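Local coordinates for Lmaj004144AAA protein (Leishmania major, PDB 1Y63) that probably transfers phosphate between nucleoside triphosphates and monophosphates as an adenylate kinase of the AK6 subfamily, probably also hydrolyses ATP, and probably takes part in 18S rRNA maturation, at residues A[94-97]-A[98-102]; A[139-142]-A[143-147]; A[157-160]-A[161-165]. All coordinates share one frame; numbering follows the deposited sequence. Where two conformers were deposited one is given.

Contact 1: A[94-97]-A[98-102]; sequences ELFP and ERWFH. With NA (sodium ion), chain O; MN (manganese (II) ion), chain F.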
ATOM      1  N   GLU A  94       4.603  -3.900   7.730  1.00 19.95           N
ATOM      2  CA  GLU A  94       5.304  -4.877   8.553  1.00 21.61           C
ATOM      3  C   GLU A  94       4.368  -5.969   9.052  1.00 20.11           C
ATOM      4  O   GLU A  94       4.776  -7.121   9.228  1.00 22.34           O
ATOM      5  CB  GLU A  94       5.989  -4.175   9.729  1.00 24.34           C
ATOM      6  CG  GLU A  94       6.430  -5.073  10.864  1.00 35.76           C
ATOM      7  CD  GLU A  94       7.174  -4.305  11.916  1.00 40.93           C
ATOM      8  OE1 GLU A  94       6.612  -3.342  12.484  1.00 45.32           O
ATOM      9  OE2 GLU A  94       8.335  -4.675  12.173  1.00 46.01           O
ATOM     10  N   LEU A  95       3.108  -5.609   9.254  1.00 19.70           N
ATOM     11  CA  LEU A  95       2.148  -6.537   9.816  1.00 21.44           C
ATOM     12  C   LEU A  95       1.819  -7.728   8.942  1.00 22.12           C
ATOM     13  O   LEU A  95       1.437  -8.774   9.460  1.00 23.03           O
ATOM     14  CB  LEU A  95       0.877  -5.817  10.195  1.00 21.17           C
ATOM     15  CG  LEU A  95      -0.081  -5.383   9.083  1.00 22.36           C
ATOM     16  CD1 LEU A  95      -1.426  -5.015   9.669  1.00 27.85           C
ATOM     17  CD2 LEU A  95       0.460  -4.226   8.306  1.00 24.60           C
ATOM     18  N   PHE A  96       1.978  -7.601   7.637  1.00 17.95           N
ATOM     19  CA  PHE A  96       1.534  -8.666   6.742  1.00 18.44           C
ATOM     20  C   PHE A  96       2.617  -9.729   6.586  1.00 17.88           C
ATOM     21  O   PHE A  96       3.817  -9.411   6.611  1.00 19.98           O
ATOM     22  CB  PHE A  96       1.230  -8.130   5.350  1.00 18.99           C
ATOM     23  CG  PHE A  96       0.242  -6.983   5.300  1.00 17.62           C
ATOM     24  CD1 PHE A  96      -1.016  -7.091   5.857  1.00 18.47           C
ATOM     25  CD2 PHE A  96       0.571  -5.799   4.663  1.00 17.88           C
ATOM     26  CE1 PHE A  96      -1.924  -6.050   5.776  1.00 18.02           C
ATOM     27  CE2 PHE A  96      -0.340  -4.747   4.599  1.00 19.93           C
ATOM     28  CZ  PHE A  96      -1.590  -4.896   5.142  1.00 18.94           C
ATOM     29  N   PRO A  97       2.200 -10.988   6.388  1.00 18.45           N
ATOM     30  CA  PRO A  97       3.163 -12.055   6.148  1.00 18.48           C
ATOM     31  C   PRO A  97       3.800 -11.927   4.777  1.00 19.72           C
ATOM     32  O   PRO A  97       3.118 -11.684   3.786  1.00 19.79           O
ATOM     33  CB  PRO A  97       2.331 -13.324   6.245  1.00 19.79           C
ATOM     34  CG  PRO A  97       0.985 -12.943   6.024  1.00 20.33           C
ATOM     35  CD  PRO A  97       0.824 -11.493   6.396  1.00 20.03           C
ATOM     36  N   GLU A  98       5.107 -12.153   4.711  1.00 17.88           N
ATOM     37  CA  GLU A  98       5.829 -12.169   3.459  1.00 16.58           C
ATOM     38  C   GLU A  98       5.280 -13.202   2.491  1.00 19.16           C
ATOM     39  O   GLU A  98       5.359 -13.009   1.292  1.00 20.52           O
ATOM     40  CB  GLU A  98       7.319 -12.397   3.686  1.00 17.37           C
ATOM     41  CG  GLU A  98       8.044 -11.268   4.325  1.00 19.56           C
ATOM     42  CD  GLU A  98       9.537 -11.550   4.410  1.00 19.72           C
ATOM     43  OE1 GLU A  98      10.165 -11.696   3.343  1.00 20.88           O
ATOM     44  OE2 GLU A  98      10.066 -11.655   5.543  1.00 18.13           O
ATOM     45  N   ARG A  99       4.689 -14.275   3.003  1.00 16.89           N
ATOM     46  CA  ARG A  99       4.057 -15.294   2.189  1.00 16.54           C
ATOM     47  C   ARG A  99       3.063 -14.729   1.156  1.00 18.22           C
ATOM     48  O   ARG A  99       2.895 -15.309   0.062  1.00 19.15           O
ATOM     49  CB  ARG A  99       3.326 -16.268   3.131  1.00 18.04           C
ATOM     50  CG  ARG A  99       2.481 -17.325   2.459  1.00 21.09           C
ATOM     51  CD  ARG A  99       2.043 -18.378   3.432  1.00 22.58           C
ATOM     52  NE  ARG A  99       1.385 -17.802   4.592  1.00 19.89           N
ATOM     53  CZ  ARG A  99       0.098 -17.476   4.648  1.00 20.29           C
ATOM     54  NH1 ARG A  99      -0.703 -17.685   3.605  1.00 19.99           N
ATOM     55  NH2 ARG A  99      -0.390 -16.916   5.738  1.00 20.34           N
ATOM     56  N   TRP A 100       2.374 -13.655   1.523  1.00 18.32           N
ATOM     57  CA  TRP A 100       1.292 -13.121   0.673  1.00 18.76           C
ATOM     58  C   TRP A 100       1.786 -12.433  -0.573  1.00 19.14           C
ATOM     59  O   TRP A 100       1.110 -12.486  -1.599  1.00 22.20           O
ATOM     60  CB  TRP A 100       0.463 -12.117   1.442  1.00 18.32           C
ATOM     61  CG  TRP A 100      -0.474 -12.670   2.478  1.00 17.39           C
ATOM     62  CD1 TRP A 100      -0.743 -13.973   2.758  1.00 20.05           C
ATOM     63  CD2 TRP A 100      -1.273 -11.893   3.365  1.00 17.82           C
ATOM     64  NE1 TRP A 100      -1.673 -14.057   3.764  1.00 22.92           N
ATOM     65  CE2 TRP A 100      -2.020 -12.791   4.148  1.00 20.49           C
ATOM     66  CE3 TRP A 100      -1.454 -10.513   3.548  1.00 21.55           C
ATOM     67  CZ2 TRP A 100      -2.905 -12.360   5.115  1.00 21.09           C
ATOM     68  CZ3 TRP A 100      -2.343 -10.091   4.501  1.00 21.88           C
ATOM     69  CH2 TRP A 100      -3.043 -10.993   5.274  1.00 20.86           C
ATOM     70  N   PHE A 101       2.945 -11.767  -0.510  1.00 18.98           N
ATOM     71  CA  PHE A 101       3.288 -10.765  -1.528  1.00 19.79           C
ATOM     72  C   PHE A 101       4.434 -11.135  -2.455  1.00 20.26           C
ATOM     73  O   PHE A 101       5.478 -11.648  -2.017  1.00 21.11           O
ATOM     74  CB  PHE A 101       3.558  -9.394  -0.881  1.00 17.72           C
ATOM     75  CG  PHE A 101       2.318  -8.774  -0.287  1.00 18.25           C
ATOM     76  CD1 PHE A 101       1.263  -8.431  -1.115  1.00 18.47           C
ATOM     77  CD2 PHE A 101       2.180  -8.594   1.063  1.00 19.94           C
ATOM     78  CE1 PHE A 101       0.119  -7.902  -0.622  1.00 18.80           C
ATOM     79  CE2 PHE A 101       1.013  -8.048   1.578  1.00 20.00           C
ATOM     80  CZ  PHE A 101      -0.003  -7.679   0.726  1.00 19.06           C
ATOM     81  N   HIS A 102       4.231 -10.833  -3.738  1.00 17.84           N
ATOM     82  CA  HIS A 102       5.257 -11.034  -4.762  1.00 16.96           C
ATOM     83  C   HIS A 102       5.970  -9.770  -5.166  1.00 18.20           C
ATOM     84  O   HIS A 102       6.981  -9.851  -5.838  1.00 19.41           O
ATOM     85  CB  HIS A 102       4.642 -11.694  -5.980  1.00 20.62           C
ATOM     86  CG  HIS A 102       3.866 -12.903  -5.627  1.00 22.44           C
ATOM     87  ND1 HIS A 102       2.496 -12.892  -5.492  1.00 21.71           N
ATOM     88  CD2 HIS A 102       4.278 -14.137  -5.255  1.00 24.88           C
ATOM     89  CE1 HIS A 102       2.092 -14.091  -5.109  1.00 24.54           C
ATOM     90  NE2 HIS A 102       3.155 -14.864  -4.949  1.00 28.79           N
TER
HETATM   91 NA    NA O 501      10.368  -3.481  12.669  0.50 28.53          NA
HETATM   92 MN    MN F 353      10.161 -10.183   7.314  0.50 12.34          MN
HETATM   93  O   HOH W   1       8.942 -10.302   7.699  0.25 11.50           O
HETATM   94  O   HOH W   2      10.234  -2.231  11.137  1.00 37.84           O
HETATM   95  O   HOH W   3      12.591  -2.199  11.598  1.00 56.38           O
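Pro97 and Trp100 meet in a proline-on-tryptophan CH-pi contact, part of an aromatic cluster in the loop that leads from strand 85-89 to strand 103-108 of the P-loop kinase fold. The tight part is the cluster itself. Pro97 CG sits over the face of the indole, 3.5 Å from the centroid of the Trp100 five-membered ring and only 8° off the ring normal. Pro97 CD covers the six-membered half of the same face. The backbone turns here as well: Trp100 N donates to Pro97 O over 3.1 Å, from above the carbonyl plane. This bond brings the indole back to the proline. Trp100 keeps CG beside its backbone N (chi1 -74°), which puts a face of the indole under Pro97 CG.

Phe96 packs on the other two aromatics. Its CD1 lies 3.5 Å from Trp100 CZ3, with the planes at 33°. Phe101 turns an edge to the Phe96 face in an offset edge-to-face pair, centroids 5.8 Å apart. Leu14, Leu73 and Met80 close round the cluster, joining it to strand 12-16 and helix 66-80. The indole NE1 is held by Glu77, which also forms a salt bridge with Arg99. Arg99 NH1 also bonds Glu6 O.

The looser side is acidic. Glu94 is exposed and reaches out to a sodium ion that also holds two waters. Glu98 points away overall, though its CB still touches Pro97, and its extended chain carries the carboxylate to a manganese site that Ala147 shares. There Glu98 OE2 lies 2.3 Å from the manganese ion.

Contact 2: A[139-142]-A[143-147]; sequences ICEE and EARDA. With NA (sodium ion), chain P.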
ATOM      1  N   ILE A 139       9.627   6.738   6.966  1.00 22.95           N
ATOM      2  CA  ILE A 139       9.107   5.702   7.882  1.00 21.82           C
ATOM      3  C   ILE A 139       8.588   4.493   7.110  1.00 22.50           C
ATOM      4  O   ILE A 139       8.963   3.333   7.398  1.00 22.32           O
ATOM      5  CB  ILE A 139       8.015   6.282   8.808  1.00 25.59           C
ATOM      6  CG1 ILE A 139       8.615   7.386   9.693  1.00 26.89           C
ATOM      7  CG2 ILE A 139       7.338   5.171   9.606  1.00 28.63           C
ATOM      8  CD1 ILE A 139       9.755   6.959  10.580  1.00 29.92           C
ATOM      9  N   CYS A 140       7.750   4.745   6.113  0.70 21.07           N
ATOM     10  CA  CYS A 140       7.089   3.653   5.370  0.70 20.06           C
ATOM     11  C   CYS A 140       8.103   2.844   4.550  0.70 21.00           C
ATOM     12  O   CYS A 140       8.038   1.603   4.490  0.70 22.62           O
ATOM     13  CB  CYS A 140       5.974   4.215   4.479  0.70 22.59           C
ATOM     14  SG  CYS A 140       4.627   4.984   5.410  0.70 26.70           S
ATOM     15  N   GLU A 141       9.053   3.532   3.918  1.00 20.83           N
ATOM     16  CA  GLU A 141      10.050   2.834   3.137  1.00 20.61           C
ATOM     17  C   GLU A 141      10.906   1.967   4.038  1.00 21.84           C
ATOM     18  O   GLU A 141      11.188   0.800   3.722  1.00 21.75           O
ATOM     19  CB  GLU A 141      10.934   3.791   2.345  1.00 22.40           C
ATOM     20  CG  GLU A 141      11.833   3.024   1.390  1.00 25.43           C
ATOM     21  CD  GLU A 141      12.910   3.862   0.728  1.00 32.37           C
ATOM     22  OE1 GLU A 141      12.680   5.048   0.452  1.00 29.20           O
ATOM     23  OE2 GLU A 141      13.996   3.308   0.475  1.00 37.07           O
ATOM     24  N   GLU A 142      11.353   2.530   5.166  1.00 20.12           N
ATOM     25  CA  GLU A 142      12.212   1.742   6.068  1.00 20.76           C
ATOM     26  C   GLU A 142      11.480   0.515   6.594  1.00 18.83           C
ATOM     27  O   GLU A 142      12.081  -0.566   6.727  1.00 21.19           O
ATOM     28  CB  GLU A 142      12.720   2.619   7.221  1.00 21.89           C
ATOM     29  CG  GLU A 142      13.702   3.693   6.729  0.50 19.80           C
ATOM     30  CD  GLU A 142      14.161   4.673   7.800  0.50 30.05           C
ATOM     31  OE1 GLU A 142      13.561   4.739   8.894  0.50 33.96           O
ATOM     32  OE2 GLU A 142      15.138   5.395   7.526  0.50 29.84           O
ATOM     33  N   GLU A 143      10.197   0.676   6.910  1.00 20.34           N
ATOM     34  CA  GLU A 143       9.405  -0.438   7.385  1.00 19.08           C
ATOM     35  C   GLU A 143       9.333  -1.538   6.337  1.00 18.89           C
ATOM     36  O   GLU A 143       9.503  -2.722   6.647  1.00 20.53           O
ATOM     37  CB  GLU A 143       7.998   0.025   7.738  1.00 20.29           C
ATOM     38  CG  GLU A 143       7.085  -1.026   8.306  1.00 21.86           C
ATOM     39  CD  GLU A 143       5.758  -0.507   8.817  1.00 25.52           C
ATOM     40  OE1 GLU A 143       5.702   0.583   9.455  1.00 29.10           O
ATOM     41  OE2 GLU A 143       4.738  -1.197   8.601  1.00 22.66           O
ATOM     42  N   ALA A 144       9.020  -1.159   5.095  1.00 19.34           N
ATOM     43  CA  ALA A 144       8.884  -2.141   3.994  1.00 17.63           C
ATOM     44  C   ALA A 144      10.200  -2.838   3.737  1.00 19.26           C
ATOM     45  O   ALA A 144      10.236  -4.052   3.572  1.00 20.31           O
ATOM     46  CB  ALA A 144       8.394  -1.450   2.703  1.00 18.38           C
ATOM     47  N   ARG A 145      11.305  -2.083   3.727  1.00 20.06           N
ATOM     48  CA  ARG A 145      12.606  -2.705   3.453  1.00 23.37           C
ATOM     49  C   ARG A 145      13.035  -3.608   4.576  1.00 23.33           C
ATOM     50  O   ARG A 145      13.791  -4.550   4.345  1.00 27.48           O
ATOM     51  CB  ARG A 145      13.675  -1.654   3.210  1.00 24.35           C
ATOM     52  CG  ARG A 145      13.479  -0.908   1.962  1.00 30.17           C
ATOM     53  CD  ARG A 145      14.754  -0.152   1.633  1.00 37.93           C
ATOM     54  NE  ARG A 145      14.691   0.426   0.310  1.00 40.11           N
ATOM     55  CZ  ARG A 145      14.753  -0.275  -0.816  1.00 41.69           C
ATOM     56  NH1 ARG A 145      14.892  -1.602  -0.802  1.00 45.41           N
ATOM     57  NH2 ARG A 145      14.685   0.369  -1.969  1.00 44.54           N
ATOM     58  N   ASP A 146      12.580  -3.343   5.801  1.00 22.27           N
ATOM     59  CA  ASP A 146      12.899  -4.224   6.925  1.00 23.83           C
ATOM     60  C   ASP A 146      12.086  -5.512   6.929  1.00 26.95           C
ATOM     61  O   ASP A 146      12.537  -6.521   7.476  1.00 33.20           O
ATOM     62  CB  ASP A 146      12.711  -3.515   8.264  1.00 26.87           C
ATOM     63  CG  ASP A 146      13.862  -2.604   8.610  1.00 35.64           C
ATOM     64  OD1 ASP A 146      14.969  -2.799   8.061  1.00 38.18           O
ATOM     65  OD2 ASP A 146      13.659  -1.686   9.434  1.00 41.68           O
ATOM     66  N   ALA A 147      10.921  -5.489   6.308  1.00 20.56           N
ATOM     67  CA  ALA A 147       9.953  -6.577   6.359  1.00 22.18           C
ATOM     68  C   ALA A 147       9.891  -7.513   5.182  1.00 24.99           C
ATOM     69  O   ALA A 147       9.303  -8.587   5.314  1.00 32.17           O
ATOM     70  CB  ALA A 147       8.591  -6.018   6.595  1.00 22.95           C
TER
HETATM   71 NA    NA P 502      16.601  -2.093  10.302  1.00 45.98          NA
HETATM   72  O   HOH W   4      14.940  -0.550   6.477  1.00 30.59           O
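Residues 139-142 and 143-147 are successive turns of one alpha helix, 139-147, which a short loop joins to strand 153-157 of the P-loop kinase fold. Four i to i+4 backbone bonds join them. Glu143 N, Ala144 N and Arg145 N donate in turn to Ile139 O, Cys140 O and Glu141 O. The fourth, from Asp146 N to Glu142 O, is more bent at 142°. Bonds within 143-147 are partly weak, as the helix comes to its end.

The main side-chain contact is an i to i+4 salt bridge between Glu141 and Arg145. The two chains lie side by side and point the same way. Glu141 OE2 takes the N-H of Arg145 NE at 3.0 Å, using its anti lone pair. It comes to the edge of the guanidinium, nearly in its plane, while the carboxylate plane is turned 69° from it. The extended Arg145 chain, from CG to NE, carries this N-H alongside the Glu141 carboxylate. Glu141 OE1 is held by His108, which fixes the other end of the carboxylate. Both chains also touch Val155, so the pair lies against strand 153-157.

Glu143 OE2 accepts from Ser93 N and Glu94 N, tying the helix to the loop between strands 85-89 and 103-108. Ala144 is buried and packs on Val106 of strand 103-108.

The remaining side is exposed. A water donates to Glu142 O at 2.9 Å and weakly to Asp146 OD1. Asp146 OD1 also binds a sodium ion, at 2.9 Å.

Contact 3: A[157-160]-A[161-165]; sequences ENDT and LEQMA. With ADP (adenosine-5'-diphosphate), chain Q.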
ATOM      1  N   GLU A 157       9.227   7.463  -7.030  1.00 17.32           N
ATOM      2  CA  GLU A 157       8.722   8.819  -6.881  1.00 16.89           C
ATOM      3  C   GLU A 157       7.371   8.867  -7.563  1.00 20.67           C
ATOM      4  O   GLU A 157       7.215   8.322  -8.658  1.00 19.23           O
ATOM      5  CB  GLU A 157       9.695   9.812  -7.528  1.00 17.04           C
ATOM      6  CG  GLU A 157       9.371  11.266  -7.179  1.00 22.74           C
ATOM      7  CD  GLU A 157       9.582  11.593  -5.677  1.00 38.65           C
ATOM      8  OE1 GLU A 157      10.172  10.777  -4.928  1.00 39.63           O
ATOM      9  OE2 GLU A 157       9.173  12.694  -5.246  1.00 47.10           O
ATOM     10  N   ASN A 158       6.403   9.504  -6.912  1.00 17.64           N
ATOM     11  CA  ASN A 158       5.028   9.515  -7.405  1.00 18.15           C
ATOM     12  C   ASN A 158       4.408  10.898  -7.272  1.00 22.15           C
ATOM     13  O   ASN A 158       3.405  11.053  -6.598  1.00 22.18           O
ATOM     14  CB  ASN A 158       4.182   8.479  -6.650  1.00 19.31           C
ATOM     15  CG  ASN A 158       2.929   8.090  -7.390  1.00 18.84           C
ATOM     16  OD1 ASN A 158       2.978   7.812  -8.606  1.00 20.02           O
ATOM     17  ND2 ASN A 158       1.781   8.060  -6.688  1.00 17.84           N
ATOM     18  N   ASP A 159       5.026  11.885  -7.917  1.00 19.09           N
ATOM     19  CA  ASP A 159       4.586  13.296  -7.855  1.00 20.21           C
ATOM     20  C   ASP A 159       3.553  13.629  -8.935  1.00 21.29           C
ATOM     21  O   ASP A 159       2.648  14.471  -8.721  1.00 20.33           O
ATOM     22  CB  ASP A 159       5.767  14.249  -8.034  1.00 20.87           C
ATOM     23  CG  ASP A 159       6.673  14.334  -6.824  1.00 28.33           C
ATOM     24  OD1 ASP A 159       6.284  13.931  -5.714  1.00 24.42           O
ATOM     25  OD2 ASP A 159       7.783  14.874  -6.971  1.00 31.85           O
ATOM     26  N   THR A 160       3.714  12.990 -10.096  1.00 19.70           N
ATOM     27  CA  THR A 160       2.919  13.278 -11.305  1.00 21.45           C
ATOM     28  C   THR A 160       2.202  12.054 -11.890  1.00 21.65           C
ATOM     29  O   THR A 160       2.533  10.916 -11.588  1.00 21.30           O
ATOM     30  CB  THR A 160       3.822  13.842 -12.425  1.00 21.27           C
ATOM     31  OG1 THR A 160       4.676  12.812 -12.939  1.00 20.72           O
ATOM     32  CG2 THR A 160       4.666  14.983 -11.897  1.00 22.54           C
ATOM     33  N   LEU A 161       1.226  12.308 -12.752  1.00 21.87           N
ATOM     34  CA  LEU A 161       0.462  11.247 -13.382  1.00 20.59           C
ATOM     35  C   LEU A 161       1.342  10.454 -14.344  1.00 18.43           C
ATOM     36  O   LEU A 161       1.218   9.224 -14.461  1.00 20.89           O
ATOM     37  CB  LEU A 161      -0.755  11.843 -14.104  1.00 22.85           C
ATOM     38  CG  LEU A 161      -1.729  10.834 -14.706  1.00 29.82           C
ATOM     39  CD1 LEU A 161      -2.298   9.835 -13.673  1.00 28.79           C
ATOM     40  CD2 LEU A 161      -2.850  11.571 -15.341  1.00 31.14           C
ATOM     41  N   GLU A 162       2.261  11.148 -15.006  1.00 20.36           N
ATOM     42  CA  GLU A 162       3.245  10.502 -15.865  1.00 19.62           C
ATOM     43  C   GLU A 162       4.075   9.509 -15.075  1.00 18.82           C
ATOM     44  O   GLU A 162       4.340   8.407 -15.556  1.00 19.63           O
ATOM     45  CB  GLU A 162       4.144  11.539 -16.548  1.00 22.61           C
ATOM     46  CG  GLU A 162       5.337  10.987 -17.295  0.50 24.30           C
ATOM     47  CD  GLU A 162       6.186  12.092 -17.889  0.50 31.71           C
ATOM     48  OE1 GLU A 162       5.634  12.893 -18.665  0.50 27.33           O
ATOM     49  OE2 GLU A 162       7.395  12.156 -17.575  0.50 35.69           O
ATOM     50  N   GLN A 163       4.503   9.908 -13.876  1.00 18.67           N
ATOM     51  CA  GLN A 163       5.220   8.992 -13.009  1.00 17.15           C
ATOM     52  C   GLN A 163       4.377   7.799 -12.623  1.00 17.86           C
ATOM     53  O   GLN A 163       4.839   6.671 -12.697  1.00 18.30           O
ATOM     54  CB  GLN A 163       5.754   9.701 -11.789  1.00 16.21           C
ATOM     55  CG  GLN A 163       6.952  10.548 -12.143  1.00 20.24           C
ATOM     56  CD  GLN A 163       7.461  11.336 -10.972  1.00 25.62           C
ATOM     57  OE1 GLN A 163       6.697  11.674 -10.065  1.00 22.32           O
ATOM     58  NE2 GLN A 163       8.774  11.608 -10.968  1.00 27.52           N
ATOM     59  N   MET A 164       3.126   8.036 -12.228  1.00 17.59           N
ATOM     60  CA  MET A 164       2.242   6.939 -11.877  1.00 17.86           C
ATOM     61  C   MET A 164       2.107   5.941 -13.005  1.00 15.98           C
ATOM     62  O   MET A 164       2.194   4.749 -12.785  1.00 18.08           O
ATOM     63  CB  MET A 164       0.847   7.460 -11.462  1.00 19.36           C
ATOM     64  CG  MET A 164      -0.023   6.364 -10.837  0.55 21.04           C
ATOM     65  SD  MET A 164      -1.110   6.937  -9.502  0.55 26.54           S
ATOM     66  CE  MET A 164      -2.156   7.999 -10.486  0.55 24.05           C
ATOM     67  N   ALA A 165       1.874   6.443 -14.220  1.00 18.39           N
ATOM     68  CA  ALA A 165       1.671   5.566 -15.359  1.00 18.34           C
ATOM     69  C   ALA A 165       2.917   4.750 -15.667  1.00 16.93           C
ATOM     70  O   ALA A 165       2.831   3.569 -15.990  1.00 18.83           O
ATOM     71  CB  ALA A 165       1.225   6.364 -16.568  1.00 19.07           C
TER
HETATM   72  PB  ADP Q 301      -3.162   7.730  -0.550  1.00 13.55           P
HETATM   73  O1B ADP Q 301      -3.474   8.481   0.730  1.00 13.55           O
HETATM   74  O2B ADP Q 301      -1.707   7.311  -0.573  1.00 12.35           O
HETATM   75  O3B ADP Q 301      -4.138   6.601  -0.867  1.00 12.14           O
HETATM   76  PA  ADP Q 301      -4.401   8.979  -2.861  1.00 13.99           P
HETATM   77  O1A ADP Q 301      -4.338   7.910  -3.931  1.00 13.62           O
HETATM   78  O2A ADP Q 301      -5.734   9.120  -2.127  1.00 14.81           O
HETATM   79  O3A ADP Q 301      -3.240   8.799  -1.791  1.00 11.85           O
HETATM   80  O5' ADP Q 301      -3.995  10.398  -3.489  0.50 13.90           O
HETATM   81  C5' ADP Q 301      -4.619  11.575  -2.997  0.50 13.24           C
HETATM   82  C4' ADP Q 301      -4.745  12.500  -4.184  0.50 10.71           C
HETATM   83  O4' ADP Q 301      -3.453  12.758  -4.726  0.50 15.75           O
HETATM   84  C3' ADP Q 301      -5.540  11.919  -5.340  0.50 12.86           C
HETATM   85  O3' ADP Q 301      -6.950  12.040  -5.177  0.50 14.69           O
HETATM   86  C2' ADP Q 301      -5.016  12.728  -6.494  0.50 16.61           C
HETATM   87  O2' ADP Q 301      -5.563  14.041  -6.471  0.50 18.42           O
HETATM   88  C1' ADP Q 301      -3.562  12.891  -6.141  0.50 15.72           C
HETATM   89  N9  ADP Q 301      -2.609  11.932  -6.729  1.00 16.44           N
HETATM   90  C8  ADP Q 301      -2.298  10.652  -6.341  1.00 17.22           C
HETATM   91  N7  ADP Q 301      -1.308  10.141  -7.106  1.00 16.98           N
HETATM   92  C5  ADP Q 301      -0.958  11.132  -7.996  1.00 14.15           C
HETATM   93  C6  ADP Q 301       0.023  11.231  -9.064  1.00 20.07           C
HETATM   94  N6  ADP Q 301       0.848  10.200  -9.333  1.00 18.05           N
HETATM   95  N1  ADP Q 301       0.067  12.402  -9.735  1.00 16.09           N
HETATM   96  C2  ADP Q 301      -0.768  13.430  -9.426  1.00 18.29           C
HETATM   97  N3  ADP Q 301      -1.704  13.438  -8.459  1.00 16.17           N
HETATM   98  C4  ADP Q 301      -1.822  12.292  -7.731  1.00 15.76           C
HETATM   99  O   HOH W   5       9.299  14.352  -9.284  1.00 36.32           O
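Thr160 and Gln163 form a capping box at the start of helix 161-178, and their side chains cross at a slant. Thr160 is the N-cap. Its OG1 lies between the backbone N and the carbonyl carbon (chi1 71°), where it accepts from Gln163 N at 3.1 Å. Gln163 reaches back with an extended chain, CG beside its own N. Its amide oxygen is gripped by two backbone donors. Asp159 N lies 2.7 Å from Gln163 OE1, nearly along the C=O axis. Thr160 N lies 3.3 Å from the same oxygen, tilted out of the amide plane.

Asp159 and Gln163 run side by side in the same direction, their flat ends 43° apart. A water joins them, donating to Asp159 OD2 and accepting from Gln163 NE2. Asp159 is also held by Ser110.

Asn158 and Met164 meet on the nucleotide side. Asn158 OD1 lies 3.6 Å from Met164 CB, while its ND2 donates to Thr21 O. Both residues line the ADP pocket next to the adenine amino group. ADP N6 donates to Thr160 O at 2.9 Å, and the same oxygen accepts from Met164 N.

One backbone oxygen thus serves the helix and the nucleotide. The cap probably steadies the turn whose carbonyl accepts from the adenine amino group, and this part of adenine recognition is probably tied to the start of the helix.

In the fold
Contacts 1 and 2 touch, with centres 12 Å apart. A loop backbone and a helix acid join them, and Glu98 and Ala147 share one manganese site. Contact 3 lies apart: its nearest atoms are about 17 Å from contact 1 and about 8 Å from contact 2. Contacts 1 and 3 lie on opposite sides of the chain's centre. Contact 1 is partly buried, with aromatic packing inside and acids outside. Contact 2 is a surface contact dominated by charge. Contact 3 is partly buried, polar, and set beside the adenine. Contacts 2 and 3 flank strand 153-157 in sequence, and both have side chains on strand 103-108.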